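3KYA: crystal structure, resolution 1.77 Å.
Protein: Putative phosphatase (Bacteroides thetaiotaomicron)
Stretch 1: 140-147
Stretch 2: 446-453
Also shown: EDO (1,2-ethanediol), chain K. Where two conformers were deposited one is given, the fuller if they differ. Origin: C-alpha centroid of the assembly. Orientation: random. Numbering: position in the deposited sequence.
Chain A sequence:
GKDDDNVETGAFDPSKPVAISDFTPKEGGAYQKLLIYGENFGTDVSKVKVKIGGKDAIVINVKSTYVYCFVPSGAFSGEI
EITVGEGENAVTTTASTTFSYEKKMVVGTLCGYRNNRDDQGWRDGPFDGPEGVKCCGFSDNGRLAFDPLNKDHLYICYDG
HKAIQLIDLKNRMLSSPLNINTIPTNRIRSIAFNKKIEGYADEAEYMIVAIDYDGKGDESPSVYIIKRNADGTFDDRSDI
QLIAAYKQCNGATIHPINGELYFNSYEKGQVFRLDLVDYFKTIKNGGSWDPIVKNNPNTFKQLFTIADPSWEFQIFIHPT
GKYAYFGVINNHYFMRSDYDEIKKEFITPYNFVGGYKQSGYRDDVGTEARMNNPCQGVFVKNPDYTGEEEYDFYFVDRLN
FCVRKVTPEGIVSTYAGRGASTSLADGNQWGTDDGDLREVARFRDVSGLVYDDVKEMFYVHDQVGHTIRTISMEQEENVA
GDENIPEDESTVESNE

Stretch 1, residues 140-147: DNGRLAFD
Stretch 2 (446-453) VSGLVYDD

Residues 140-147 and 446-453, at least 304 positions apart wherever they touch, lie side by side, largely as strands running in the same direction, their axes 2° apart and 4.9 Å away at closest approach. The register is set by Arg143 and Gly448, whose CA atoms are 4.3 Å apart. Together the stretches bury 470 Å², with the largest shares from Val450, Phe146, Ser447 and Leu144.

Asp140 (phi/psi -90/157), in a loop, points away and makes no contact. Asn141 (-57/127; chi1 t, -173°) leaves the backbone sideways, but its amide end turns back, placing OD1 3.3 Å from Ser447 CB. That same OD1 accepts a hydrogen bond from Arg143 NH1 at 2.8 Å.

Gly142 (-132/169) provides the polar link. Its N donates to Ser447 OG at 3.0 Å with an N-H...O angle of 163°, a reach made possible by Ser447 (-121/-30), which points toward stretch 1 with chi1 p (58°). By contrast, Gly142 O and Gly448 N, 3.5 Å apart, are too poorly angled to bond.

Arg143 (-133/149) starts away from stretch 2, yet its side chain (m, m, t, chi4 -78°) folds back along its own strand. NH1 donates to Gly142 O at 3.0 Å as well as to Asn141, while NE is satisfied elsewhere in the structure. Ser447 O lies over one guanidinium face, 3.3 Å from NH1 without a hydrogen bond. The close approach at Gly448 (-117/149) suits glycine: an ideal CB there would lie only 3.3 Å from Leu144 CG.

Leu144 (-113/149; m, t) points toward stretch 2 and packs against Gly448, with CD1 4.0 Å from Gly448 C and 3.9 Å from Leu449 N. Its CB packs 3.5 Å from CG1 of Val450 (-139/159; chi1 m, -73°), a buried residue that points toward stretch 1 and whose branched side chain also serves Phe146. Ala145 (-159/129) points away, as do Leu449 (-159/132; t, p) and Tyr451 (-132/127; chi1 t, chi2 76°), following the strand alternation. Tyr451 OH instead hydrogen-bonds O2 of 1,2-ethanediol at 2.7 Å.

Phe146 (-77/149; chi1 m, -70°; chi2 -67°) closes the apolar patch. Its CE2 lies 3.9 Å from Val450 CG2, and the ring edge meets the opposing backbone, with CE2 3.8 Å from Tyr451 O and 4.0 Å from Asp452 N. Asp452 (-88/111; chi1 t) runs sideways, its CB 4.0 Å from Phe146 CZ. Asp147 (-70/118; chi1 t), Val446 (-113/127; chi1 m, pointing away) and loop residue Asp453 (-78/0; chi1 p) make no contact.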

# COMPACT_ATOMS: atom_id res chain seq x y z
N ASP A 140 19.33 24.09 16.96
CA ASP A 140 18.05 24.79 16.93
C ASP A 140 17.20 24.23 15.80
O ASP A 140 17.72 23.62 14.87
CB ASP A 140 18.29 26.28 16.72
CG ASP A 140 19.09 26.89 17.84
OD1 ASP A 140 18.68 26.76 19.02
OD2 ASP A 140 20.13 27.49 17.54
N ASN A 141 15.88 24.39 15.92
CA ASN A 141 14.94 23.94 14.88
C ASN A 141 15.33 24.60 13.55
O ASN A 141 15.46 25.83 13.47
CB ASN A 141 13.51 24.29 15.33
CG ASN A 141 12.43 23.71 14.42
OD1 ASN A 141 12.46 23.87 13.21
ND2 ASN A 141 11.42 23.08 15.03
N GLY A 142 15.51 23.79 12.50
CA GLY A 142 15.97 24.34 11.21
C GLY A 142 15.22 23.92 9.97
O GLY A 142 14.35 23.05 10.02
N ARG A 143 15.53 24.60 8.86
CA ARG A 143 15.00 24.29 7.54
C ARG A 143 16.14 24.30 6.52
O ARG A 143 17.10 25.05 6.65
CB ARG A 143 13.93 25.30 7.11
CG ARG A 143 12.68 25.28 7.98
CD ARG A 143 11.91 23.96 7.83
NE ARG A 143 10.62 24.03 8.50
CZ ARG A 143 10.43 23.91 9.82
NH1 ARG A 143 11.45 23.71 10.65
NH2 ARG A 143 9.20 23.99 10.30
N LEU A 144 15.99 23.47 5.50
CA LEU A 144 17.01 23.29 4.48
C LEU A 144 16.60 23.80 3.10
O LEU A 144 15.42 23.76 2.74
CB LEU A 144 17.33 21.79 4.37
CG LEU A 144 17.96 21.08 5.57
CD1 LEU A 144 18.01 19.55 5.31
CD2 LEU A 144 19.37 21.61 5.88
N ALA A 145 17.58 24.26 2.32
CA ALA A 145 17.32 24.69 0.93
C ALA A 145 18.58 24.68 0.08
O ALA A 145 19.61 25.22 0.49
CB ALA A 145 16.68 26.10 0.89
N PHE A 146 18.52 24.03 -1.08
CA PHE A 146 19.63 24.05 -2.03
C PHE A 146 19.70 25.36 -2.81
O PHE A 146 18.67 25.96 -3.12
CB PHE A 146 19.47 23.00 -3.14
CG PHE A 146 19.64 21.57 -2.70
CD1 PHE A 146 20.87 21.10 -2.27
CD2 PHE A 146 18.58 20.67 -2.79
CE1 PHE A 146 21.04 19.76 -1.90
CE2 PHE A 146 18.74 19.35 -2.41
CZ PHE A 146 19.96 18.90 -1.97
N ASP A 147 20.91 25.76 -3.20
CA ASP A 147 21.07 26.84 -4.16
C ASP A 147 20.58 26.25 -5.49
O ASP A 147 21.15 25.27 -5.96
CB ASP A 147 22.54 27.26 -4.24
CG ASP A 147 22.80 28.39 -5.25
OD1 ASP A 147 21.96 28.64 -6.13
OD2 ASP A 147 23.89 29.01 -5.16
N VAL A 446 13.14 15.82 14.21
CA VAL A 446 13.50 16.16 12.81
C VAL A 446 12.69 17.35 12.31
O VAL A 446 11.46 17.33 12.34
CB VAL A 446 13.35 14.93 11.87
CG1 VAL A 446 14.56 14.00 11.99
CG2 VAL A 446 12.03 14.17 12.13
N SER A 447 13.38 18.37 11.80
CA SER A 447 12.75 19.64 11.40
C SER A 447 12.93 20.06 9.93
O SER A 447 12.07 20.74 9.38
CB SER A 447 13.29 20.77 12.30
OG SER A 447 14.71 20.86 12.23
N GLY A 448 14.05 19.67 9.33
CA GLY A 448 14.38 20.04 7.95
C GLY A 448 14.48 18.85 7.01
O GLY A 448 14.85 17.74 7.44
N LEU A 449 14.14 19.07 5.74
CA LEU A 449 14.13 18.02 4.73
C LEU A 449 14.22 18.60 3.33
O LEU A 449 13.52 19.57 2.99
CB LEU A 449 12.81 17.21 4.83
CG LEU A 449 12.68 15.97 3.95
CD1 LEU A 449 13.64 14.89 4.40
CD2 LEU A 449 11.21 15.43 3.95
N VAL A 450 15.11 18.03 2.52
CA VAL A 450 15.23 18.38 1.10
C VAL A 450 15.46 17.10 0.32
O VAL A 450 15.92 16.10 0.88
CB VAL A 450 16.39 19.36 0.77
CG1 VAL A 450 16.06 20.76 1.23
CG2 VAL A 450 17.73 18.87 1.33
N TYR A 451 15.18 17.13 -0.98
CA TYR A 451 15.41 16.00 -1.87
C TYR A 451 16.12 16.48 -3.12
O TYR A 451 15.69 17.45 -3.75
CB TYR A 451 14.08 15.34 -2.26
CG TYR A 451 14.20 14.10 -3.12
CD1 TYR A 451 14.60 12.88 -2.57
CD2 TYR A 451 13.84 14.11 -4.46
CE1 TYR A 451 14.70 11.72 -3.35
CE2 TYR A 451 13.91 12.95 -5.24
CZ TYR A 451 14.34 11.76 -4.68
OH TYR A 451 14.41 10.60 -5.44
N ASP A 452 17.24 15.83 -3.44
CA ASP A 452 17.97 16.08 -4.67
C ASP A 452 17.34 15.13 -5.68
O ASP A 452 17.51 13.90 -5.58
CB ASP A 452 19.46 15.82 -4.46
CG ASP A 452 20.29 16.10 -5.70
OD1 ASP A 452 19.80 15.89 -6.84
OD2 ASP A 452 21.46 16.50 -5.53
N ASP A 453 16.62 15.70 -6.66
CA ASP A 453 15.88 14.93 -7.66
C ASP A 453 16.73 14.33 -8.79
O ASP A 453 16.20 13.66 -9.69
CB ASP A 453 14.70 15.76 -8.21
CG ASP A 453 15.11 17.15 -8.70
OD1 ASP A 453 16.30 17.37 -9.00
OD2 ASP A 453 14.22 18.02 -8.79
C1 EDO K . 11.98 7.72 -3.85
O1 EDO K . 11.30 7.20 -2.70
C2 EDO K . 13.39 8.10 -3.44
O2 EDO K . 14.26 8.06 -4.58